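Local coordinates for protein transcriptional regulator, IclR family (Alicyclobacillus acidocaldarius subsp. acidocaldarius, PDB 5TJJ) that probably binds DNA as a transcription factor of the IclR family and so regulates transcription, at residues F146-L151 with G192-H197; F150-D155 with R183-V188. All blocks are in the same frame, centred on the assembly; numbering follows the deposited sequence.

Contact 1 (F146-L151 with G192-H197); sequences FGRCFL and GYAVSH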
ATOM      1  N   PHE A 146      -7.435  -9.925  25.506  1.00 39.94           N
ATOM      2  CA  PHE A 146      -7.470  -9.838  24.051  1.00 42.25           C
ATOM      3  C   PHE A 146      -8.807 -10.262  23.437  1.00 42.76           C
ATOM      4  O   PHE A 146      -9.194  -9.705  22.401  1.00 43.54           O
ATOM      5  CB  PHE A 146      -6.286 -10.545  23.371  1.00 44.18           C
ATOM      6  CG  PHE A 146      -6.152 -11.984  23.695  1.00 46.34           C
ATOM      7  CD1 PHE A 146      -6.962 -12.927  23.082  1.00 49.23           C
ATOM      8  CD2 PHE A 146      -5.187 -12.414  24.602  1.00 49.86           C
ATOM      9  CE1 PHE A 146      -6.829 -14.277  23.384  1.00 50.19           C
ATOM     10  CE2 PHE A 146      -5.049 -13.760  24.899  1.00 51.46           C
ATOM     11  CZ  PHE A 146      -5.862 -14.691  24.279  1.00 50.28           C
ATOM     12  N   GLY A 147      -9.484 -11.235  24.055  1.00 41.80           N
ATOM     13  CA  GLY A 147     -10.824 -11.618  23.665  1.00 42.23           C
ATOM     14  C   GLY A 147     -11.800 -10.444  23.755  1.00 43.03           C
ATOM     15  O   GLY A 147     -12.458 -10.076  22.778  1.00 42.83           O
ATOM     16  N   ARG A 148     -11.851  -9.830  24.930  1.00 43.30           N
ATOM     17  CA  ARG A 148     -12.671  -8.646  25.148  1.00 43.61           C
ATOM     18  C   ARG A 148     -12.403  -7.474  24.184  1.00 43.03           C
ATOM     19  O   ARG A 148     -13.313  -6.672  23.924  1.00 44.11           O
ATOM     20  CB  ARG A 148     -12.458  -8.140  26.574  1.00 44.67           C
ATOM     21  CG  ARG A 148     -13.022  -9.048  27.640  1.00 44.56           C
ATOM     22  CD  ARG A 148     -13.254  -8.289  28.935  1.00 46.14           C
ATOM     23  NE  ARG A 148     -12.051  -8.239  29.748  1.00 46.45           N
ATOM     24  CZ  ARG A 148     -11.560  -9.257  30.438  1.00 46.59           C
ATOM     25  NH1 ARG A 148     -12.170 -10.444  30.451  1.00 47.37           N
ATOM     26  NH2 ARG A 148     -10.455  -9.075  31.134  1.00 48.04           N
ATOM     27  N   CYS A 149     -11.169  -7.339  23.694  1.00 40.66           N
ATOM     28  CA  CYS A 149     -10.899  -6.299  22.714  1.00 41.40           C
ATOM     29  C   CYS A 149     -11.526  -6.562  21.365  1.00 41.71           C
ATOM     30  O   CYS A 149     -11.843  -5.609  20.686  1.00 44.19           O
ATOM     31  CB  CYS A 149      -9.417  -6.048  22.516  1.00 41.93           C
ATOM     32  SG  CYS A 149      -8.658  -5.192  23.886  1.00 41.35           S
ATOM     33  N   PHE A 150     -11.681  -7.828  20.966  1.00 41.10           N
ATOM     34  CA  PHE A 150     -12.403  -8.163  19.721  1.00 40.68           C
ATOM     35  C   PHE A 150     -13.904  -7.984  19.961  1.00 41.69           C
ATOM     36  O   PHE A 150     -14.562  -7.220  19.246  1.00 45.26           O
ATOM     37  CB  PHE A 150     -12.120  -9.593  19.249  1.00 39.86           C
ATOM     38  CG  PHE A 150     -10.708  -9.842  18.759  1.00 38.94           C
ATOM     39  CD1 PHE A 150     -10.300  -9.412  17.518  1.00 39.18           C
ATOM     40  CD2 PHE A 150      -9.809 -10.586  19.521  1.00 39.96           C
ATOM     41  CE1 PHE A 150      -9.012  -9.673  17.044  1.00 39.69           C
ATOM     42  CE2 PHE A 150      -8.517 -10.859  19.053  1.00 40.47           C
ATOM     43  CZ  PHE A 150      -8.117 -10.395  17.817  1.00 39.95           C
ATOM     44  N   LEU A 151     -14.422  -8.640  20.996  1.00 41.47           N
ATOM     45  CA  LEU A 151     -15.861  -8.676  21.257  1.00 42.00           C
ATOM     46  C   LEU A 151     -16.521  -7.338  21.547  1.00 41.29           C
ATOM     47  O   LEU A 151     -17.603  -7.070  21.059  1.00 40.50           O
ATOM     48  CB  LEU A 151     -16.183  -9.592  22.419  1.00 43.80           C
ATOM     49  CG  LEU A 151     -16.529 -11.039  22.123  1.00 45.67           C
ATOM     50  CD1 LEU A 151     -16.968 -11.687  23.428  1.00 47.01           C
ATOM     51  CD2 LEU A 151     -17.652 -11.135  21.108  1.00 47.73           C
ATOM     52  N   GLY A 192     -11.026   1.770  25.575  1.00 41.68           N
ATOM     53  CA  GLY A 192     -10.065   1.457  24.520  1.00 38.79           C
ATOM     54  C   GLY A 192      -8.967   0.442  24.853  1.00 36.70           C
ATOM     55  O   GLY A 192      -8.014   0.320  24.079  1.00 35.35           O
ATOM     56  N   TYR A 193      -9.079  -0.272  25.983  1.00 35.65           N
ATOM     57  CA  TYR A 193      -8.124  -1.325  26.342  1.00 33.94           C
ATOM     58  C   TYR A 193      -8.758  -2.287  27.304  1.00 33.77           C
ATOM     59  O   TYR A 193      -9.827  -2.004  27.783  1.00 34.33           O
ATOM     60  CB  TYR A 193      -6.852  -0.725  26.953  1.00 34.77           C
ATOM     61  CG  TYR A 193      -7.012  -0.086  28.327  1.00 36.72           C
ATOM     62  CD1 TYR A 193      -7.297   1.264  28.471  1.00 38.21           C
ATOM     63  CD2 TYR A 193      -6.859  -0.852  29.482  1.00 37.35           C
ATOM     64  CE1 TYR A 193      -7.448   1.829  29.740  1.00 40.75           C
ATOM     65  CE2 TYR A 193      -7.006  -0.307  30.731  1.00 39.14           C
ATOM     66  CZ  TYR A 193      -7.303   1.026  30.857  1.00 41.24           C
ATOM     67  OH  TYR A 193      -7.418   1.530  32.116  1.00 44.78           O
ATOM     68  N   ALA A 194      -8.124  -3.434  27.549  1.00 33.31           N
ATOM     69  CA  ALA A 194      -8.606  -4.427  28.558  1.00 34.33           C
ATOM     70  C   ALA A 194      -7.465  -4.950  29.380  1.00 34.12           C
ATOM     71  O   ALA A 194      -6.333  -4.897  28.943  1.00 34.67           O
ATOM     72  CB  ALA A 194      -9.322  -5.601  27.901  1.00 34.51           C
ATOM     73  N   VAL A 195      -7.762  -5.434  30.579  1.00 35.72           N
ATOM     74  CA  VAL A 195      -6.762  -6.014  31.460  1.00 36.69           C
ATOM     75  C   VAL A 195      -7.365  -7.268  32.055  1.00 38.07           C
ATOM     76  O   VAL A 195      -8.500  -7.256  32.466  1.00 39.62           O
ATOM     77  CB  VAL A 195      -6.346  -5.048  32.589  1.00 39.10           C
ATOM     78  CG1 VAL A 195      -5.299  -5.674  33.512  1.00 39.87           C
ATOM     79  CG2 VAL A 195      -5.808  -3.748  32.005  1.00 39.89           C
ATOM     80  N   SER A 196      -6.597  -8.346  32.103  1.00 38.33           N
ATOM     81  CA  SER A 196      -7.040  -9.577  32.716  1.00 40.44           C
ATOM     82  C   SER A 196      -5.936 -10.069  33.621  1.00 41.85           C
ATOM     83  O   SER A 196      -4.756  -9.900  33.296  1.00 40.84           O
ATOM     84  CB  SER A 196      -7.381 -10.621  31.652  1.00 41.01           C
ATOM     85  OG  SER A 196      -6.251 -11.068  30.928  1.00 42.37           O
ATOM     86  N   HIS A 197      -6.321 -10.659  34.755  1.00 44.56           N
ATOM     87  CA  HIS A 197      -5.384 -11.193  35.757  1.00 44.72           C
ATOM     88  C   HIS A 197      -5.698 -12.662  36.010  1.00 45.01           C
ATOM     89  O   HIS A 197      -6.589 -13.015  36.775  1.00 45.45           O
ATOM     90  CB  HIS A 197      -5.471 -10.419  37.083  1.00 47.13           C
ATOM     91  CG  HIS A 197      -5.091  -8.971  36.973  1.00 47.15           C
ATOM     92  ND1 HIS A 197      -3.837  -8.554  36.575  1.00 44.86           N
ATOM     93  CD2 HIS A 197      -5.801  -7.844  37.232  1.00 47.32           C
ATOM     94  CE1 HIS A 197      -3.796  -7.236  36.580  1.00 45.38           C
ATOM     95  NE2 HIS A 197      -4.972  -6.780  36.981  1.00 46.76           N
TER

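Contact 2 (F150-D155 with R183-V188); sequences FLAYDD and RLLQEV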
ATOM      1  N   PHE A 150     -11.681  -7.828  20.966  1.00 41.10           N
ATOM      2  CA  PHE A 150     -12.403  -8.163  19.721  1.00 40.68           C
ATOM      3  C   PHE A 150     -13.904  -7.984  19.961  1.00 41.69           C
ATOM      4  O   PHE A 150     -14.562  -7.220  19.246  1.00 45.26           O
ATOM      5  CB  PHE A 150     -12.120  -9.593  19.249  1.00 39.86           C
ATOM      6  CG  PHE A 150     -10.708  -9.842  18.759  1.00 38.94           C
ATOM      7  CD1 PHE A 150     -10.300  -9.412  17.518  1.00 39.18           C
ATOM      8  CD2 PHE A 150      -9.809 -10.586  19.521  1.00 39.96           C
ATOM      9  CE1 PHE A 150      -9.012  -9.673  17.044  1.00 39.69           C
ATOM     10  CE2 PHE A 150      -8.517 -10.859  19.053  1.00 40.47           C
ATOM     11  CZ  PHE A 150      -8.117 -10.395  17.817  1.00 39.95           C
ATOM     12  N   LEU A 151     -14.422  -8.640  20.996  1.00 41.47           N
ATOM     13  CA  LEU A 151     -15.861  -8.676  21.257  1.00 42.00           C
ATOM     14  C   LEU A 151     -16.521  -7.338  21.547  1.00 41.29           C
ATOM     15  O   LEU A 151     -17.603  -7.070  21.059  1.00 40.50           O
ATOM     16  CB  LEU A 151     -16.183  -9.592  22.419  1.00 43.80           C
ATOM     17  CG  LEU A 151     -16.529 -11.039  22.123  1.00 45.67           C
ATOM     18  CD1 LEU A 151     -16.968 -11.687  23.428  1.00 47.01           C
ATOM     19  CD2 LEU A 151     -17.652 -11.135  21.108  1.00 47.73           C
ATOM     20  N   ALA A 152     -15.868  -6.498  22.332  1.00 40.38           N
ATOM     21  CA  ALA A 152     -16.451  -5.241  22.732  1.00 40.22           C
ATOM     22  C   ALA A 152     -16.867  -4.368  21.538  1.00 40.78           C
ATOM     23  O   ALA A 152     -17.759  -3.484  21.663  1.00 42.75           O
ATOM     24  CB  ALA A 152     -15.476  -4.490  23.625  1.00 40.30           C
ATOM     25  N   TYR A 153     -16.217  -4.592  20.399  1.00 40.46           N
ATOM     26  CA  TYR A 153     -16.489  -3.813  19.191  1.00 41.61           C
ATOM     27  C   TYR A 153     -17.365  -4.509  18.148  1.00 43.69           C
ATOM     28  O   TYR A 153     -17.585  -3.954  17.086  1.00 48.34           O
ATOM     29  CB  TYR A 153     -15.176  -3.321  18.594  1.00 40.92           C
ATOM     30  CG  TYR A 153     -14.439  -2.395  19.525  1.00 39.69           C
ATOM     31  CD1 TYR A 153     -14.795  -1.059  19.630  1.00 39.83           C
ATOM     32  CD2 TYR A 153     -13.401  -2.868  20.344  1.00 39.09           C
ATOM     33  CE1 TYR A 153     -14.131  -0.212  20.510  1.00 40.16           C
ATOM     34  CE2 TYR A 153     -12.744  -2.031  21.251  1.00 38.19           C
ATOM     35  CZ  TYR A 153     -13.109  -0.705  21.314  1.00 39.23           C
ATOM     36  OH  TYR A 153     -12.458   0.151  22.155  1.00 41.04           O
ATOM     37  N   ASP A 154     -17.903  -5.695  18.448  1.00 44.87           N
ATOM     38  CA  ASP A 154     -19.014  -6.249  17.690  1.00 44.35           C
ATOM     39  C   ASP A 154     -20.351  -5.681  18.159  1.00 44.88           C
ATOM     40  O   ASP A 154     -20.461  -5.112  19.250  1.00 43.73           O
ATOM     41  CB  ASP A 154     -19.050  -7.770  17.840  1.00 47.06           C
ATOM     42  CG  ASP A 154     -17.867  -8.463  17.190  1.00 48.50           C
ATOM     43  OD1 ASP A 154     -17.286  -7.923  16.234  1.00 51.32           O
ATOM     44  OD2 ASP A 154     -17.506  -9.563  17.640  1.00 50.48           O
ATOM     45  N   ASP A 155     -21.379  -5.879  17.333  1.00 45.23           N
ATOM     46  CA  ASP A 155     -22.765  -5.622  17.721  1.00 46.21           C
ATOM     47  C   ASP A 155     -23.066  -6.352  19.032  1.00 44.95           C
ATOM     48  O   ASP A 155     -22.520  -7.424  19.301  1.00 43.29           O
ATOM     49  CB  ASP A 155     -23.749  -6.090  16.617  1.00 47.88           C
ATOM     50  CG  ASP A 155     -25.189  -5.572  16.838  1.00 51.06           C
ATOM     51  OD1 ASP A 155     -25.424  -4.346  16.727  1.00 54.40           O
ATOM     52  OD2 ASP A 155     -26.099  -6.384  17.123  1.00 51.60           O
ATOM     53  N   ARG A 183     -20.564  -5.747  31.570  1.00 52.20           N
ATOM     54  CA  ARG A 183     -19.967  -4.535  32.141  1.00 55.61           C
ATOM     55  C   ARG A 183     -18.493  -4.371  31.710  1.00 51.87           C
ATOM     56  O   ARG A 183     -18.061  -3.267  31.368  1.00 50.30           O
ATOM     57  CB  ARG A 183     -20.094  -4.519  33.679  1.00 61.57           C
ATOM     58  CG  ARG A 183     -19.934  -3.132  34.296  1.00 67.09           C
ATOM     59  CD  ARG A 183     -19.935  -3.173  35.826  1.00 73.47           C
ATOM     60  NE  ARG A 183     -18.787  -3.939  36.333  1.00 75.76           N
ATOM     61  CZ  ARG A 183     -17.521  -3.504  36.403  1.00 77.81           C
ATOM     62  NH1 ARG A 183     -17.186  -2.269  36.005  1.00 79.03           N
ATOM     63  NH2 ARG A 183     -16.574  -4.314  36.878  1.00 78.11           N
ATOM     64  N   LEU A 184     -17.740  -5.470  31.729  1.00 49.20           N
ATOM     65  CA  LEU A 184     -16.373  -5.479  31.208  1.00 47.33           C
ATOM     66  C   LEU A 184     -16.273  -5.159  29.699  1.00 43.70           C
ATOM     67  O   LEU A 184     -15.352  -4.448  29.287  1.00 40.95           O
ATOM     68  CB  LEU A 184     -15.675  -6.811  31.522  1.00 47.84           C
ATOM     69  CG  LEU A 184     -15.326  -7.001  32.999  1.00 50.38           C
ATOM     70  CD1 LEU A 184     -14.613  -8.316  33.203  1.00 49.80           C
ATOM     71  CD2 LEU A 184     -14.481  -5.843  33.508  1.00 51.16           C
ATOM     72  N   LEU A 185     -17.211  -5.648  28.894  1.00 41.77           N
ATOM     73  CA  LEU A 185     -17.210  -5.279  27.475  1.00 40.93           C
ATOM     74  C   LEU A 185     -17.550  -3.799  27.295  1.00 42.66           C
ATOM     75  O   LEU A 185     -16.886  -3.094  26.524  1.00 41.76           O
ATOM     76  CB  LEU A 185     -18.147  -6.147  26.652  1.00 39.42           C
ATOM     77  CG  LEU A 185     -17.753  -7.616  26.506  1.00 38.51           C
ATOM     78  CD1 LEU A 185     -18.931  -8.436  25.989  1.00 37.84           C
ATOM     79  CD2 LEU A 185     -16.545  -7.772  25.600  1.00 37.44           C
ATOM     80  N   GLN A 186     -18.557  -3.323  28.018  1.00 45.20           N
ATOM     81  CA  GLN A 186     -18.912  -1.908  27.952  1.00 47.82           C
ATOM     82  C   GLN A 186     -17.713  -1.042  28.283  1.00 48.96           C
ATOM     83  O   GLN A 186     -17.428  -0.102  27.525  1.00 49.24           O
ATOM     84  CB  GLN A 186     -20.118  -1.557  28.841  1.00 49.91           C
ATOM     85  CG  GLN A 186     -21.439  -1.683  28.108  1.00 51.20           C
ATOM     86  CD  GLN A 186     -22.650  -1.988  28.997  1.00 54.86           C
ATOM     87  OE1 GLN A 186     -22.556  -2.113  30.222  1.00 57.55           O
ATOM     88  NE2 GLN A 186     -23.805  -2.131  28.358  1.00 55.19           N
ATOM     89  N   GLU A 187     -16.995  -1.363  29.365  1.00 49.77           N
ATOM     90  CA  GLU A 187     -15.898  -0.497  29.789  1.00 52.70           C
ATOM     91  C   GLU A 187     -14.724  -0.574  28.816  1.00 50.41           C
ATOM     92  O   GLU A 187     -14.081   0.451  28.576  1.00 51.67           O
ATOM     93  CB  GLU A 187     -15.483  -0.679  31.273  1.00 56.38           C
ATOM     94  CG  GLU A 187     -14.352  -1.658  31.557  1.00 58.23           C
ATOM     95  CD  GLU A 187     -13.828  -1.615  32.999  1.00 62.48           C
ATOM     96  OE1 GLU A 187     -14.122  -0.648  33.731  1.00 66.16           O
ATOM     97  OE2 GLU A 187     -13.085  -2.558  33.402  1.00 63.66           O
ATOM     98  N   VAL A 188     -14.464  -1.748  28.229  1.00 46.70           N
ATOM     99  CA  VAL A 188     -13.459  -1.846  27.175  1.00 42.79           C
ATOM    100  C   VAL A 188     -13.830  -0.932  25.999  1.00 43.43           C
ATOM    101  O   VAL A 188     -12.977  -0.266  25.452  1.00 42.05           O
ATOM    102  CB  VAL A 188     -13.259  -3.293  26.679  1.00 41.11           C
ATOM    103  CG1 VAL A 188     -12.405  -3.347  25.412  1.00 40.05           C
ATOM    104  CG2 VAL A 188     -12.596  -4.156  27.727  1.00 40.63           C
TER

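Contact 1 (F146-L151 with G192-H197)
Arg148 and Cys149 of helix 144-151 face Ala194 to Ser196 on strand 194-197, an edge strand, within this chain, of the antiparallel sheet in the GAF-like C-terminal domain of this IclR-family regulator. Helix and strand run roughly antiparallel, with their segment axes at 148° and 7.8 Å apart. Arg148 reaches toward the strand with its chain bent at chi3 (-86°). Its NH2 donates to Val195 O at 3.0 Å. The acceptor lies near the guanidinium plane, at the edge, but the N-H...O angle is only 133° and NH2 stands above the carbonyl plane. Ala194 CB and Ser196 CB meet the guanidinium obliquely. The other terminal nitrogen, NH1, forms a salt bridge with Glu199, just past the strand. An alanine at Arg148 would probably leave Val195 O without this donor and Glu199 without its charged mate. Cys149 makes the apolar part of the contact. Its SG lies anti to the carbonyl carbon. The Cys149 side chain also touches Ala208 and Pro210 of the neighbouring strand 204-212. Ala194 points its methyl group at the helix, and Ala194 CB rests 4.1 Å from Cys149 SG.

Contact 2 (F150-D155 with R183-V188)
Ala152 and Leu185 bring the two backbones close, with Ala152 CA only 4.8 Å from Leu185 CA where a type I beta turn, Leu151 to Asp154, meets helix 178-191. The turn directs the Ala152 methyl group at the helix. Ala152 CB sits 3.5 Å from Leu185 O, in contact with the helix backbone itself. Two branched side chains meet this methyl group. Leu185 sends CD2 to the start of the turn, 3.7 Å from Leu151 CB, and the same methyl approaches Ala152 N at 3.6 Å. Val188, one helical turn on from Leu185, brings CG1 to 3.7 Å from Ala152 CB. This branch is anti to the backbone N (chi1 169°). Tyr153 adds its ring: Tyr153 CE2 is 4.4 Å from Val188 CG1, and Val188 O is oblique to the ring. Tyr153 also stacks edge-to-face with Phe212 of strand 204-212. Trp159 of helix 156-164 touches Leu185 and takes Leu151 O as a hydrogen-bond acceptor, so a third helix joins the cluster. The contact thus packs helix 178-191 onto the turn from Leu151 to Asp154. Most of the contact between the two segments is made by buried methyl groups in close van der Waals fit, and the small Ala152 side chain is consistent with so close an approach of the backbones.

Contacts 1 and 2 lie about 8 Å apart, centre to centre, on the same side of the chain's centre. They share Phe150 and Leu151, and both start from helix 144-151. Their partners, helix 178-191 and strand 194-197, follow each other in the chain. Val188 joins the two contacts: its CG2 is 3.6 Å from Ala194 CB, while its CG1 is 3.8 Å from Arg148 O. Tyr153 OH also approaches the CA of Gly192 at 3.6 Å; Gly192 has positive phi and is the first residue to leave the helical conformation after helix 178-191. Together the contacts fasten helix 144-151 to both the sheet edge and helix 178-191 within the IclR C-terminal domain.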